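Local coordinates for protein quinone oxidoreductase 1 (Escherichia coli, PDB 1QOR) that reduces quinones with NADPH, one electron to each quinone, giving 1,4-benzosemiquinones and NADP(+), and works as a homodimer, at residues A[8-13]-A[52-57]; A[27-32]-A[100-105]; A[32-37]-A[68-73]. All blocks are in the same frame, centred on the assembly; numbering follows the deposited sequence.

Overall arrangement
From the N terminus, the chain leaves strand 3-6 through the loop holding 8-13, the first half of interaction 1. After strand 17-20 it turns through 27-29 into strand 30-35, passes into 32-37 and runs through helix 42-49 to 52-57, where interaction 1 closes. Segment 68-73 on strand 65-72 closes interaction 3, and 100-105 at the end of strand 98-102 closes interaction 2. Interaction 3 therefore falls within the span of interaction 2, while interaction 1 crosses both. Interactions 2 and 3 share Q32 and put strand 30-35 between its two partners in one sheet, with centres 10 Å apart. Interaction 1 joins two surface loops, its nearest atoms about 12 Å from those of interaction 2.

Interaction 1: A[8-13]-A[52-57]; sequences HKHGGP and YPPPSL
NE2 of H10 is the polar atom most closely approached in this contact, and what approaches it is carbon: CD of P54 lies 3.3 Å from NE2 of H10. The position of that carbon, at the edge of the imidazole and in its plane, together with a distance of 3.6 Å from P54 CD to H10 CE1, shows that the pyrrolidine ring meets the side of the imidazole formed by NE2 and CE1. The two side chains reach toward each other tip to tip. H10 has CG anti to its carbonyl carbon (chi1 -76°), and its CB already points at the other loop.

P53 and L57 add further contacts around the imidazole. CA of P53 is 4.2 Å from CE1 of H10, while CD1 of L57 comes within 4.1 Å of the same CE1; both approach obliquely. The leucine side chain crosses that of H10 at a slant, and its extended chi2 of 174° carries CD1 on to the backbone of the 8-13 segment, where it lies 3.9 Å from H8 O and 4.2 Å from K9 CA.

Around the contact, F7 meets the H10 ring with planes about 45° apart and also touches L57. H8 points its CB away from the 52-57 loop, and its NE2 hydrogen-bonds to E6. G11 is hydrogen-bonded to R48 of helix 42-49, and the Y52 ring meets that of Y46, an NADP(+)-binding residue.

The contact joins the loop between strands 3-6 and 17-20 to the loop between helix 42-49 and strand 65-72, the latter within the GroES-like domain. No hydrogen bond or salt bridge links the segments, which bury only 210 Å² in all. The loops therefore meet through van der Waals contacts at the protein surface, a join that depends on shape more than on directional bonding.

Interaction 2: A[27-32]-A[100-105]; sequences AENEIQ and NIIADK
CB of E30 starts the contact 3.4 Å from I101 O of the facing strand. Its CG, anti to the carbonyl carbon (chi1 -57°), comes 4.1 Å from I102 CD1, and the chain then runs on extended to a carboxylate that divides its contacts. OE2 lies 3.5 Å from CD1 of I102, while OE1 lies 3.6 Å from CB of N100, whose side chain crosses that of E30 at about a right angle. OE1 also accepts A27 N at 3.0 Å, the donor standing 41° out of the carboxylate plane; this ties the glutamate back across the type I turn A27-E30, at whose end it sits.

Next to E30, I31 and I101 exchange two backbone hydrogen bonds, each 2.9 Å between the N of one and the O of the other. Two residues further along each chain, past E30/I102, A103 N donates to N29 O at 3.0 Å, and a water also donates to N29 O. CG2 of I31 lies 3.8 Å from CB of A103, and V76 touches both side chains. The side-chain ND2 of N100 donates a hydrogen bond to A24 O.

The alternation of the hydrogen-bonded pair I31/I101 with the non-hydrogen-bonded pairs E30/I102 and Q32/N100, at 151° between strand directions, identifies a twisted antiparallel ladder, here in the GroES-like domain of the zinc-containing alcohol dehydrogenase family.

Interaction 3: A[32-37]-A[68-73]; sequences QVENKA and IVSKVG
Q32 O is approached by three donors of strand 68-72. S70 N gives the main bond, 2.8 Å from Q32 O, while K71 N at 3.4 Å from the same oxygen and S70 OG are weak. The hydroxyl takes part because chi1 of 59° sets OG between the backbone N and the carbonyl carbon of S70. In return, Q32 N donates to K71 O at 2.8 Å with a nearly straight N-H...O angle of 171°.

Further along, E34 and I68 form a regular hydrogen-bonded pair, E34 N reaching I68 O at 2.9 Å and I68 N donating to E34 O. Between these pairs, V33 and V69 put their side chains on one face, crossing obliquely with CG2 of V33 4.1 Å from CG2 of V69. The other face carries Q32 and K71, which lie side by side and point the same way, together with E34, whose OE2 is 3.5 Å from CB of S70. At the corner by K36, chi2 of -64° turns CD of the lysine aside; CE, the next atom, meets CD1 of I68 at 3.3 Å, a tight carbon pair.

Outside this shell, V85 of strand 84-87 touches both V33 and V69, extending the valine face. NZ of K71 forms a salt bridge to D25, which probably steadies the end of the side chain beside Q32. F115 of helix 115-135 touches both K36 and I68.

The register slips by one residue between Q32 and V33: S70 and K71 together face Q32, and the resumed pairing matches V33 with V69. That is a classic beta bulge, set in antiparallel strands of the GroES-like domain.

Interaction 1: A[8-13]-A[52-57]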
# COMPACT_ATOMS: atom_id res chain seq x y z
N HIS A 8 33.57 8.26 -10.95
CA HIS A 8 33.84 7.30 -12.02
C HIS A 8 33.55 5.87 -11.59
O HIS A 8 33.60 4.95 -12.42
CB HIS A 8 35.33 7.41 -12.44
CG HIS A 8 35.69 8.71 -13.11
ND1 HIS A 8 36.52 8.78 -14.21
CD2 HIS A 8 35.34 9.99 -12.83
CE1 HIS A 8 36.66 10.04 -14.58
NE2 HIS A 8 35.96 10.79 -13.76
N LYS A 9 33.24 5.68 -10.31
CA LYS A 9 32.96 4.35 -9.77
C LYS A 9 32.13 4.51 -8.52
O LYS A 9 32.21 5.55 -7.86
CB LYS A 9 34.26 3.63 -9.39
CG LYS A 9 35.13 4.45 -8.44
CD LYS A 9 36.37 3.72 -7.99
CE LYS A 9 35.98 2.42 -7.31
NZ LYS A 9 37.07 1.86 -6.42
N HIS A 10 31.36 3.48 -8.16
CA HIS A 10 30.58 3.54 -6.95
C HIS A 10 31.39 3.27 -5.70
O HIS A 10 32.36 2.52 -5.72
CB HIS A 10 29.41 2.59 -7.04
CG HIS A 10 28.33 3.11 -7.90
ND1 HIS A 10 27.83 2.41 -8.98
CD2 HIS A 10 27.74 4.33 -7.94
CE1 HIS A 10 26.98 3.17 -9.64
NE2 HIS A 10 26.90 4.34 -9.03
N GLY A 11 31.04 3.95 -4.62
CA GLY A 11 31.78 3.71 -3.40
C GLY A 11 31.43 4.68 -2.32
O GLY A 11 30.35 5.24 -2.34
N GLY A 12 32.36 4.87 -1.39
CA GLY A 12 32.17 5.76 -0.27
C GLY A 12 32.41 7.17 -0.73
O GLY A 12 32.79 7.39 -1.88
N PRO A 13 32.27 8.16 0.18
CA PRO A 13 32.46 9.59 -0.09
C PRO A 13 33.78 9.90 -0.83
O PRO A 13 33.86 10.83 -1.66
CB PRO A 13 32.43 10.19 1.31
CG PRO A 13 31.46 9.25 2.09
CD PRO A 13 31.97 7.91 1.61
N TYR A 52 21.24 3.34 -6.22
CA TYR A 52 20.49 3.86 -7.38
C TYR A 52 21.59 4.16 -8.42
O TYR A 52 22.21 5.23 -8.41
CB TYR A 52 19.77 5.17 -7.09
CG TYR A 52 18.55 5.17 -6.18
CD1 TYR A 52 18.13 4.00 -5.50
CD2 TYR A 52 17.84 6.36 -5.97
CE1 TYR A 52 17.02 4.05 -4.62
CE2 TYR A 52 16.75 6.41 -5.11
CZ TYR A 52 16.34 5.27 -4.44
OH TYR A 52 15.26 5.35 -3.57
N PRO A 53 21.82 3.23 -9.37
CA PRO A 53 22.86 3.43 -10.40
C PRO A 53 22.48 4.55 -11.38
O PRO A 53 21.31 4.67 -11.76
CB PRO A 53 22.90 2.07 -11.07
CG PRO A 53 21.45 1.74 -11.12
CD PRO A 53 20.98 2.07 -9.71
N PRO A 54 23.43 5.41 -11.75
CA PRO A 54 23.12 6.50 -12.67
C PRO A 54 22.99 6.01 -14.09
O PRO A 54 23.21 4.83 -14.36
CB PRO A 54 24.33 7.43 -12.53
CG PRO A 54 25.43 6.51 -12.18
CD PRO A 54 24.80 5.52 -11.23
N PRO A 55 22.56 6.89 -15.01
CA PRO A 55 22.41 6.50 -16.42
C PRO A 55 23.75 5.91 -16.91
O PRO A 55 23.77 4.90 -17.62
CB PRO A 55 22.09 7.82 -17.10
CG PRO A 55 21.26 8.52 -16.04
CD PRO A 55 22.06 8.26 -14.79
N SER A 56 24.86 6.50 -16.46
CA SER A 56 26.18 6.00 -16.81
C SER A 56 27.29 6.64 -15.97
O SER A 56 27.09 7.68 -15.32
CB SER A 56 26.44 6.25 -18.28
OG SER A 56 26.43 7.64 -18.52
N LEU A 57 28.47 6.02 -16.02
CA LEU A 57 29.65 6.49 -15.32
C LEU A 57 30.67 6.91 -16.39
O LEU A 57 30.75 6.28 -17.44
CB LEU A 57 30.20 5.37 -14.43
CG LEU A 57 29.31 4.93 -13.24
CD1 LEU A 57 29.87 3.72 -12.49
CD2 LEU A 57 29.18 6.08 -12.30

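Interaction 2: A[27-32]-A[100-105]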
# COMPACT_ATOMS: atom_id res chain seq x y z
N ALA A 27 19.95 23.47 -24.37
CA ALA A 27 19.19 22.94 -25.47
C ALA A 27 18.07 23.97 -25.64
O ALA A 27 17.91 24.85 -24.80
CB ALA A 27 18.62 21.60 -25.11
N GLU A 28 17.27 23.83 -26.68
CA GLU A 28 16.19 24.78 -26.96
C GLU A 28 15.19 24.95 -25.82
O GLU A 28 14.59 26.03 -25.68
CB GLU A 28 15.43 24.37 -28.23
N ASN A 29 14.98 23.90 -25.03
CA ASN A 29 14.03 23.92 -23.91
C ASN A 29 14.69 24.01 -22.51
O ASN A 29 14.04 23.77 -21.50
CB ASN A 29 13.12 22.68 -24.00
CG ASN A 29 13.90 21.34 -23.89
OD1 ASN A 29 15.13 21.29 -24.03
ND2 ASN A 29 13.17 20.26 -23.63
N GLU A 30 15.96 24.40 -22.47
CA GLU A 30 16.71 24.51 -21.23
C GLU A 30 17.15 25.94 -20.91
O GLU A 30 17.06 26.83 -21.74
CB GLU A 30 17.98 23.65 -21.33
CG GLU A 30 17.75 22.17 -21.62
CD GLU A 30 19.04 21.34 -21.57
OE1 GLU A 30 20.13 21.85 -21.90
OE2 GLU A 30 18.95 20.14 -21.21
N ILE A 31 17.64 26.14 -19.69
CA ILE A 31 18.17 27.43 -19.26
C ILE A 31 19.50 27.02 -18.62
O ILE A 31 19.67 25.84 -18.25
CB ILE A 31 17.29 28.12 -18.17
CG1 ILE A 31 17.15 27.21 -16.92
CG2 ILE A 31 15.96 28.51 -18.75
CD1 ILE A 31 16.36 27.77 -15.74
N GLN A 32 20.46 27.93 -18.56
CA GLN A 32 21.74 27.66 -17.94
C GLN A 32 21.76 28.49 -16.68
O GLN A 32 21.47 29.70 -16.73
CB GLN A 32 22.85 28.11 -18.85
CG GLN A 32 24.19 28.09 -18.18
CD GLN A 32 25.29 28.14 -19.21
OE1 GLN A 32 25.44 27.20 -20.01
NE2 GLN A 32 26.03 29.25 -19.23
N ASN A 100 22.88 23.05 -16.76
CA ASN A 100 21.78 23.34 -17.69
C ASN A 100 20.58 22.54 -17.18
O ASN A 100 20.74 21.41 -16.74
CB ASN A 100 22.13 22.99 -19.15
CG ASN A 100 23.26 23.84 -19.69
OD1 ASN A 100 23.29 25.05 -19.51
ND2 ASN A 100 24.20 23.20 -20.34
N ILE A 101 19.38 23.12 -17.22
CA ILE A 101 18.20 22.48 -16.69
C ILE A 101 17.00 22.71 -17.60
O ILE A 101 16.84 23.79 -18.17
CB ILE A 101 17.83 23.09 -15.25
CG1 ILE A 101 18.98 22.96 -14.27
CG2 ILE A 101 16.58 22.42 -14.66
CD1 ILE A 101 19.78 24.22 -14.15
N ILE A 102 16.14 21.69 -17.72
CA ILE A 102 14.90 21.82 -18.49
C ILE A 102 14.14 22.92 -17.74
O ILE A 102 13.90 22.80 -16.54
CB ILE A 102 14.05 20.50 -18.49
CG1 ILE A 102 14.55 19.53 -19.57
CG2 ILE A 102 12.60 20.78 -18.80
CD1 ILE A 102 16.03 19.19 -19.47
N ALA A 103 13.78 23.97 -18.47
CA ALA A 103 13.09 25.12 -17.93
C ALA A 103 11.75 24.87 -17.22
O ALA A 103 11.33 25.71 -16.42
CB ALA A 103 12.95 26.18 -19.01
N ASP A 104 11.04 23.80 -17.54
CA ASP A 104 9.77 23.53 -16.86
C ASP A 104 9.96 23.06 -15.45
O ASP A 104 9.01 23.00 -14.70
CB ASP A 104 8.99 22.42 -17.54
CG ASP A 104 8.36 22.85 -18.79
OD1 ASP A 104 8.19 24.07 -19.01
OD2 ASP A 104 8.02 21.94 -19.58
N LYS A 105 11.17 22.61 -15.16
CA LYS A 105 11.53 22.11 -13.86
C LYS A 105 12.03 23.21 -12.91
O LYS A 105 12.34 22.92 -11.77
CB LYS A 105 12.64 21.06 -14.00
CG LYS A 105 12.35 19.91 -14.94
CD LYS A 105 11.23 19.05 -14.44
O HOH W 1 11.13 23.28 -20.92

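Interaction 3: A[32-37]-A[68-73]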
# COMPACT_ATOMS: atom_id res chain seq x y z
N GLN A 32 20.46 27.93 -18.56
CA GLN A 32 21.74 27.66 -17.94
C GLN A 32 21.76 28.49 -16.68
O GLN A 32 21.47 29.70 -16.73
CB GLN A 32 22.85 28.11 -18.85
CG GLN A 32 24.19 28.09 -18.18
CD GLN A 32 25.29 28.14 -19.21
OE1 GLN A 32 25.44 27.20 -20.01
NE2 GLN A 32 26.03 29.25 -19.23
N VAL A 33 22.18 27.89 -15.57
CA VAL A 33 22.18 28.60 -14.29
C VAL A 33 23.53 28.62 -13.61
O VAL A 33 24.23 27.61 -13.59
CB VAL A 33 21.14 27.96 -13.32
CG1 VAL A 33 21.23 28.53 -11.92
CG2 VAL A 33 19.74 28.11 -13.90
N GLU A 34 23.94 29.79 -13.16
CA GLU A 34 25.19 29.88 -12.43
C GLU A 34 24.71 29.62 -11.00
O GLU A 34 23.96 30.45 -10.43
CB GLU A 34 25.76 31.28 -12.50
CG GLU A 34 26.29 31.74 -13.84
CD GLU A 34 26.66 33.22 -13.75
OE1 GLU A 34 27.58 33.58 -12.95
OE2 GLU A 34 25.98 34.04 -14.42
N ASN A 35 25.12 28.49 -10.43
CA ASN A 35 24.69 28.11 -9.10
C ASN A 35 25.34 28.93 -8.00
O ASN A 35 26.54 29.16 -8.03
CB ASN A 35 24.90 26.60 -8.89
CG ASN A 35 23.95 25.73 -9.76
OD1 ASN A 35 24.28 24.58 -10.07
ND2 ASN A 35 22.80 26.27 -10.14
N LYS A 36 24.52 29.39 -7.04
CA LYS A 36 24.97 30.21 -5.89
C LYS A 36 24.93 29.38 -4.62
O LYS A 36 25.73 29.59 -3.70
CB LYS A 36 24.02 31.39 -5.69
CG LYS A 36 23.90 32.29 -6.91
CD LYS A 36 25.25 32.89 -7.14
CE LYS A 36 25.28 33.74 -8.36
NZ LYS A 36 26.71 34.21 -8.50
N ALA A 37 23.97 28.46 -4.56
CA ALA A 37 23.82 27.56 -3.42
C ALA A 37 23.32 26.21 -3.98
O ALA A 37 22.46 26.18 -4.85
CB ALA A 37 22.84 28.14 -2.38
N ILE A 68 21.33 32.18 -10.58
CA ILE A 68 20.90 33.13 -11.61
C ILE A 68 21.01 32.57 -13.00
O ILE A 68 22.01 31.96 -13.38
CB ILE A 68 21.67 34.49 -11.52
CG1 ILE A 68 21.34 35.19 -10.21
CG2 ILE A 68 21.20 35.45 -12.61
CD1 ILE A 68 22.49 35.22 -9.29
N VAL A 69 19.95 32.75 -13.77
CA VAL A 69 19.93 32.25 -15.12
C VAL A 69 20.92 33.05 -15.98
O VAL A 69 20.78 34.27 -16.13
CB VAL A 69 18.54 32.35 -15.68
CG1 VAL A 69 18.52 32.00 -17.14
CG2 VAL A 69 17.65 31.43 -14.92
N SER A 70 21.97 32.40 -16.46
CA SER A 70 22.93 33.09 -17.32
C SER A 70 22.52 33.04 -18.79
O SER A 70 22.69 34.01 -19.49
CB SER A 70 24.33 32.53 -17.12
OG SER A 70 24.31 31.15 -17.43
N LYS A 71 21.96 31.95 -19.26
CA LYS A 71 21.53 31.87 -20.66
C LYS A 71 20.21 31.15 -20.77
O LYS A 71 19.87 30.35 -19.89
CB LYS A 71 22.55 31.10 -21.51
CG LYS A 71 23.99 31.59 -21.43
CD LYS A 71 24.82 30.77 -22.36
CE LYS A 71 26.27 31.13 -22.25
NZ LYS A 71 27.04 30.14 -23.06
N VAL A 72 19.53 31.31 -21.89
CA VAL A 72 18.23 30.68 -22.11
C VAL A 72 18.11 30.06 -23.51
O VAL A 72 18.50 30.69 -24.49
CB VAL A 72 17.07 31.71 -21.93
CG1 VAL A 72 15.76 31.09 -22.30
CG2 VAL A 72 17.00 32.18 -20.50
N GLY A 73 17.58 28.85 -23.58
CA GLY A 73 17.39 28.15 -24.84
C GLY A 73 16.37 28.87 -25.70
O GLY A 73 15.53 29.64 -25.19